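Local coordinates for anthranilate phosphoribosyltransferase (Thermus thermophilus, PDB 1V8G), which catalyses the transfer of the phosphoribosyl group of PRPP to anthranilate, the second step in making tryptophan from chorismate, with magnesium as cofactor, at residues V77-D82 and G191-E196; L125-E130 and R322-L327. One frame throughout, in Å; residues are numbered along the deposited sequence.

Interaction 1 of 2, residues V77-D82 and G191-E196; sequences VGTGGD and GVFSPE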
loop_
_atom_site.group_PDB
_atom_site.type_symbol
_atom_site.label_atom_id
_atom_site.label_comp_id
_atom_site.label_asym_id
_atom_site.label_seq_id
_atom_site.Cartn_x
_atom_site.Cartn_y
_atom_site.Cartn_z
ATOM N N VAL A 77 -14.697 5.969 -24.332
ATOM C CA VAL A 77 -13.819 6.479 -23.288
ATOM C C VAL A 77 -12.639 5.549 -23.048
ATOM O O VAL A 77 -12.655 4.387 -23.458
ATOM C CB VAL A 77 -14.655 6.634 -21.978
ATOM C CG1 VAL A 77 -15.184 5.263 -21.560
ATOM C CG2 VAL A 77 -13.831 7.263 -20.860
ATOM N N GLY A 78 -11.606 6.062 -22.389
ATOM C CA GLY A 78 -10.434 5.244 -22.120
ATOM C C GLY A 78 -9.917 5.411 -20.701
ATOM O O GLY A 78 -10.284 6.357 -20.007
ATOM N N THR A 79 -9.063 4.495 -20.264
ATOM C CA THR A 79 -8.512 4.581 -18.918
ATOM C C THR A 79 -7.560 5.762 -18.854
ATOM O O THR A 79 -7.268 6.278 -17.777
ATOM C CB THR A 79 -7.716 3.323 -18.554
ATOM O OG1 THR A 79 -6.635 3.166 -19.477
ATOM C CG2 THR A 79 -8.602 2.094 -18.611
ATOM N N GLY A 80 -7.084 6.187 -20.021
ATOM C CA GLY A 80 -6.137 7.284 -20.084
ATOM C C GLY A 80 -4.766 6.765 -19.687
ATOM O O GLY A 80 -4.493 5.563 -19.798
ATOM N N GLY A 81 -3.906 7.667 -19.230
ATOM C CA GLY A 81 -2.572 7.287 -18.802
ATOM C C GLY A 81 -1.789 6.377 -19.732
ATOM O O GLY A 81 -1.355 5.299 -19.323
ATOM N N ASP A 82 -1.605 6.797 -20.980
ATOM C CA ASP A 82 -0.847 5.999 -21.936
ATOM C C ASP A 82 0.335 6.816 -22.460
ATOM O O ASP A 82 1.205 6.299 -23.161
ATOM C CB ASP A 82 -1.749 5.536 -23.091
ATOM C CG ASP A 82 -2.238 6.683 -23.962
ATOM O OD1 ASP A 82 -2.746 7.686 -23.415
ATOM O OD2 ASP A 82 -2.124 6.570 -25.201
ATOM N N GLY A 191 -11.225 1.997 -23.988
ATOM C CA GLY A 191 -9.802 1.767 -24.193
ATOM C C GLY A 191 -9.004 1.624 -22.905
ATOM O O GLY A 191 -9.241 2.341 -21.932
ATOM N N VAL A 192 -8.057 0.689 -22.902
ATOM C CA VAL A 192 -7.198 0.444 -21.747
ATOM C C VAL A 192 -5.736 0.733 -22.120
ATOM O O VAL A 192 -5.346 0.598 -23.279
ATOM C CB VAL A 192 -7.339 -1.008 -21.263
ATOM C CG1 VAL A 192 -8.762 -1.250 -20.785
ATOM C CG2 VAL A 192 -6.993 -1.971 -22.393
ATOM N N PHE A 193 -4.929 1.133 -21.140
ATOM C CA PHE A 193 -3.530 1.465 -21.410
ATOM C C PHE A 193 -2.620 0.282 -21.732
ATOM O O PHE A 193 -1.600 0.451 -22.394
ATOM C CB PHE A 193 -2.952 2.280 -20.246
ATOM C CG PHE A 193 -2.989 1.570 -18.921
ATOM C CD1 PHE A 193 -2.011 0.640 -18.587
ATOM C CD2 PHE A 193 -4.006 1.834 -18.008
ATOM C CE1 PHE A 193 -2.044 -0.020 -17.360
ATOM C CE2 PHE A 193 -4.054 1.182 -16.777
ATOM C CZ PHE A 193 -3.069 0.251 -16.450
ATOM N N SER A 194 -2.987 -0.910 -21.279
ATOM C CA SER A 194 -2.183 -2.102 -21.545
ATOM C C SER A 194 -3.087 -3.261 -21.953
ATOM O O SER A 194 -4.208 -3.388 -21.461
ATOM C CB SER A 194 -1.376 -2.484 -20.303
ATOM O OG SER A 194 -2.230 -2.651 -19.183
ATOM N N PRO A 195 -2.607 -4.127 -22.857
ATOM C CA PRO A 195 -3.407 -5.264 -23.315
ATOM C C PRO A 195 -3.842 -6.259 -22.243
ATOM O O PRO A 195 -4.854 -6.934 -22.410
ATOM C CB PRO A 195 -2.516 -5.903 -24.379
ATOM C CG PRO A 195 -1.142 -5.624 -23.869
ATOM C CD PRO A 195 -1.252 -4.175 -23.436
ATOM N N GLU A 196 -3.097 -6.359 -21.146
ATOM C CA GLU A 196 -3.484 -7.306 -20.106
ATOM C C GLU A 196 -4.779 -6.905 -19.403
ATOM O O GLU A 196 -5.372 -7.705 -18.680
ATOM C CB GLU A 196 -2.364 -7.488 -19.070
ATOM C CG GLU A 196 -2.074 -6.287 -18.190
ATOM C CD GLU A 196 -0.965 -5.412 -18.739
ATOM O OE1 GLU A 196 -0.471 -4.547 -17.982
ATOM O OE2 GLU A 196 -0.591 -5.584 -19.923
#

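Interaction 2 of 2, residues L125-E130 and R322-L327; sequences LGVDLE and RYVAFL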
loop_
_atom_site.group_PDB
_atom_site.type_symbol
_atom_site.label_atom_id
_atom_site.label_comp_id
_atom_site.label_asym_id
_atom_site.label_seq_id
_atom_site.Cartn_x
_atom_site.Cartn_y
_atom_site.Cartn_z
ATOM N N LEU A 125 -14.244 24.710 -27.770
ATOM C CA LEU A 125 -15.301 24.745 -28.771
ATOM C C LEU A 125 -16.544 25.459 -28.272
ATOM O O LEU A 125 -17.543 25.532 -28.983
ATOM C CB LEU A 125 -15.658 23.324 -29.218
ATOM C CG LEU A 125 -14.526 22.590 -29.942
ATOM C CD1 LEU A 125 -14.899 21.134 -30.169
ATOM C CD2 LEU A 125 -14.248 23.285 -31.261
ATOM N N GLY A 126 -16.484 25.974 -27.043
ATOM C CA GLY A 126 -17.612 26.713 -26.499
ATOM C C GLY A 126 -18.541 26.008 -25.532
ATOM O O GLY A 126 -19.510 26.604 -25.053
ATOM N N VAL A 127 -18.284 24.741 -25.238
ATOM C CA VAL A 127 -19.156 24.056 -24.304
ATOM C C VAL A 127 -18.894 24.648 -22.920
ATOM O O VAL A 127 -17.742 24.873 -22.538
ATOM C CB VAL A 127 -18.892 22.532 -24.273
ATOM C CG1 VAL A 127 -18.785 21.996 -25.697
ATOM C CG2 VAL A 127 -17.633 22.229 -23.479
ATOM N N ASP A 128 -19.965 24.939 -22.191
ATOM C CA ASP A 128 -19.837 25.483 -20.844
ATOM C C ASP A 128 -19.711 24.298 -19.887
ATOM O O ASP A 128 -20.715 23.708 -19.477
ATOM C CB ASP A 128 -21.070 26.321 -20.485
ATOM C CG ASP A 128 -20.968 26.961 -19.110
ATOM O OD1 ASP A 128 -21.927 27.642 -18.704
ATOM O OD2 ASP A 128 -19.934 26.791 -18.433
ATOM N N LEU A 129 -18.472 23.947 -19.555
ATOM C CA LEU A 129 -18.196 22.828 -18.662
ATOM C C LEU A 129 -18.936 22.920 -17.330
ATOM O O LEU A 129 -19.118 21.910 -16.645
ATOM C CB LEU A 129 -16.693 22.724 -18.400
ATOM C CG LEU A 129 -15.810 22.401 -19.608
ATOM C CD1 LEU A 129 -14.354 22.325 -19.178
ATOM C CD2 LEU A 129 -16.246 21.079 -20.225
ATOM N N GLU A 130 -19.372 24.123 -16.969
ATOM C CA GLU A 130 -20.074 24.317 -15.706
ATOM C C GLU A 130 -21.572 24.079 -15.797
ATOM O O GLU A 130 -22.281 24.205 -14.802
ATOM C CB GLU A 130 -19.811 25.725 -15.162
ATOM C CG GLU A 130 -18.349 25.999 -14.836
ATOM C CD GLU A 130 -17.701 24.859 -14.065
ATOM O OE1 GLU A 130 -18.280 24.419 -13.047
ATOM O OE2 GLU A 130 -16.609 24.402 -14.477
ATOM N N ARG A 322 -25.422 22.729 -32.005
ATOM C CA ARG A 322 -26.703 22.594 -31.322
ATOM C C ARG A 322 -26.457 22.308 -29.837
ATOM O O ARG A 322 -27.239 22.727 -28.979
ATOM C CB ARG A 322 -27.538 21.449 -31.913
ATOM C CG ARG A 322 -28.131 21.715 -33.288
ATOM C CD ARG A 322 -29.494 21.031 -33.458
ATOM N NE ARG A 322 -29.438 19.570 -33.380
ATOM C CZ ARG A 322 -28.737 18.794 -34.205
ATOM N NH1 ARG A 322 -28.020 19.333 -35.183
ATOM N NH2 ARG A 322 -28.758 17.475 -34.055
ATOM N N TYR A 323 -25.375 21.590 -29.540
ATOM C CA TYR A 323 -25.046 21.250 -28.155
ATOM C C TYR A 323 -24.597 22.475 -27.361
ATOM O O TYR A 323 -25.107 22.748 -26.276
ATOM C CB TYR A 323 -23.936 20.193 -28.096
ATOM C CG TYR A 323 -23.675 19.693 -26.690
ATOM C CD1 TYR A 323 -24.634 18.939 -26.019
ATOM C CD2 TYR A 323 -22.480 19.985 -26.024
ATOM C CE1 TYR A 323 -24.417 18.483 -24.720
ATOM C CE2 TYR A 323 -22.252 19.530 -24.711
ATOM C CZ TYR A 323 -23.228 18.781 -24.075
ATOM O OH TYR A 323 -23.035 18.316 -22.799
ATOM N N VAL A 324 -23.621 23.194 -27.902
ATOM C CA VAL A 324 -23.097 24.386 -27.258
ATOM C C VAL A 324 -24.226 25.354 -26.909
ATOM O O VAL A 324 -24.448 25.673 -25.738
ATOM C CB VAL A 324 -22.097 25.100 -28.181
ATOM C CG1 VAL A 324 -21.658 26.413 -27.558
ATOM C CG2 VAL A 324 -20.904 24.194 -28.447
ATOM N N ALA A 325 -24.943 25.813 -27.930
ATOM C CA ALA A 325 -26.044 26.744 -27.730
ATOM C C ALA A 325 -27.043 26.224 -26.704
ATOM O O ALA A 325 -27.516 26.978 -25.853
ATOM C CB ALA A 325 -26.752 27.007 -29.053
ATOM N N PHE A 326 -27.365 24.936 -26.782
ATOM C CA PHE A 326 -28.322 24.345 -25.855
ATOM C C PHE A 326 -27.899 24.564 -24.403
ATOM O O PHE A 326 -28.744 24.787 -23.534
ATOM C CB PHE A 326 -28.469 22.849 -26.119
ATOM C CG PHE A 326 -29.610 22.214 -25.380
ATOM C CD1 PHE A 326 -30.888 22.194 -25.931
ATOM C CD2 PHE A 326 -29.415 21.647 -24.125
ATOM C CE1 PHE A 326 -31.961 21.617 -25.243
ATOM C CE2 PHE A 326 -30.475 21.069 -23.428
ATOM C CZ PHE A 326 -31.755 21.054 -23.991
ATOM N N LEU A 327 -26.595 24.498 -24.144
ATOM C CA LEU A 327 -26.077 24.681 -22.792
ATOM C C LEU A 327 -26.095 26.146 -22.369
ATOM O O LEU A 327 -26.091 26.458 -21.176
ATOM C CB LEU A 327 -24.648 24.129 -22.679
ATOM C CG LEU A 327 -24.449 22.612 -22.814
ATOM C CD1 LEU A 327 -23.018 22.264 -22.450
ATOM C CD2 LEU A 327 -25.411 21.866 -21.900
HETATM O O HOH W 1 -22.277 25.528 -24.146
#

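Interaction 1 of 2, residues V77-D82 and G191-E196
At the end of strand 73-78, where the chain turns into the glycine-rich loop predicted to bind PRPP, Gly78 and Thr79 meet Gly191 of the neighbouring parallel strand 187-191. Two backbone hydrogen bonds make the bridge: Gly191 N gives to Val77 O at 2.8 Å, and Thr79 N gives to Gly191 O at 2.7 Å. Gly78 CA also lies 3.1 Å from Gly191 O, a CA-H...O contact between two glycines that bring no side chain into the gap. These are the carboxyl ends of the parallel strands, where alpha/beta folds commonly place their ligand sites, and beyond the bridge the side chain of Thr79 makes the contact. Its OG1 stands between the backbone N and the carbonyl carbon (chi1 60°), where it can both donate to Gly80 O and accept a weak, bent bond from Phe193 N at 3.1 Å. The same oxygen lies at the edge of the Phe193 ring, 3.3 Å from CD2, while the methyl CG2 packs on Val192 CG1. A valine in place of Thr79 would probably leave Phe193 N without this acceptor and Gly80 O without its hydroxyl donor, making the loop less firmly set. Positive phi at Gly80 and Gly81 suits glycine, and Gly81 O comes 3.5 Å from Phe193 CB. Arg170 bonds Gly81 O and makes a cation-pi contact with the Phe193 ring; Gly80 N bonds Asp221, a predicted magnesium ligand.

Interaction 2 of 2, residues L125-E130 and R322-L327
The ring of Tyr323 meets Val127 at its edge, where the methyl CG1 lies near the ring plane, 4.2 Å from CD2; over one face sits Leu327 CG, one turn on in the same helix, offset toward the rim. An edge-to-face contact with Phe145 and a hydrogen bond that Tyr323 OH accepts from Phe147 N tie the ring to strand 145-149. Val127 CG1 also packs on Val324 CG2, 4.1 Å away, the two valine side chains crossing at about a right angle. The branches of Val324 divide the work: CG1, anti to the backbone N (chi1 174°), presses on Gly126 O at 3.3 Å, while CG2 reaches Leu125 O. Valine suits this place because its two branches pack in different directions, CG1 on Gly126 and CG2 on Leu125 O and Val127. Farther along, Leu327 CD1 rests on the Asp128 backbone. No direct hydrogen bond joins the segments; one water does, donating to Val324 O at 2.7 Å and to Gly126 O while accepting from Asp128 N. Asp128 OD2 accepts from Glu130 N, two residues on, at 3.1 Å and from above the carboxylate plane. Gly126 has positive phi, and a side chain there would also crowd Val324 CG1. It ends helix 118-124 in a Schellman motif, and the connection to helix 133-143, which holds the Asx turn of Asp128, packs against the C-terminal helix 315-328.

In the fold
The two contacts lie about 28 Å apart between centres and share no helix or strand. Interaction 1 is the more central, its centre about 9 Å from the centre of the chain, against about 20 Å for interaction 2, yet both are only partly buried. It joins the ends of two adjacent strands of the sheet, and polar backbone groups do most of the holding, consistent with a glycine-rich loop predicted to bind PRPP. Interaction 2 lies farther out, where a loop between helices meets the C-terminal helix; there aliphatic methyls carry the packing and a water supplies the polar link. Strand 103-108 separates strand 73-78 from strand 145-149, to which Tyr323 bonds.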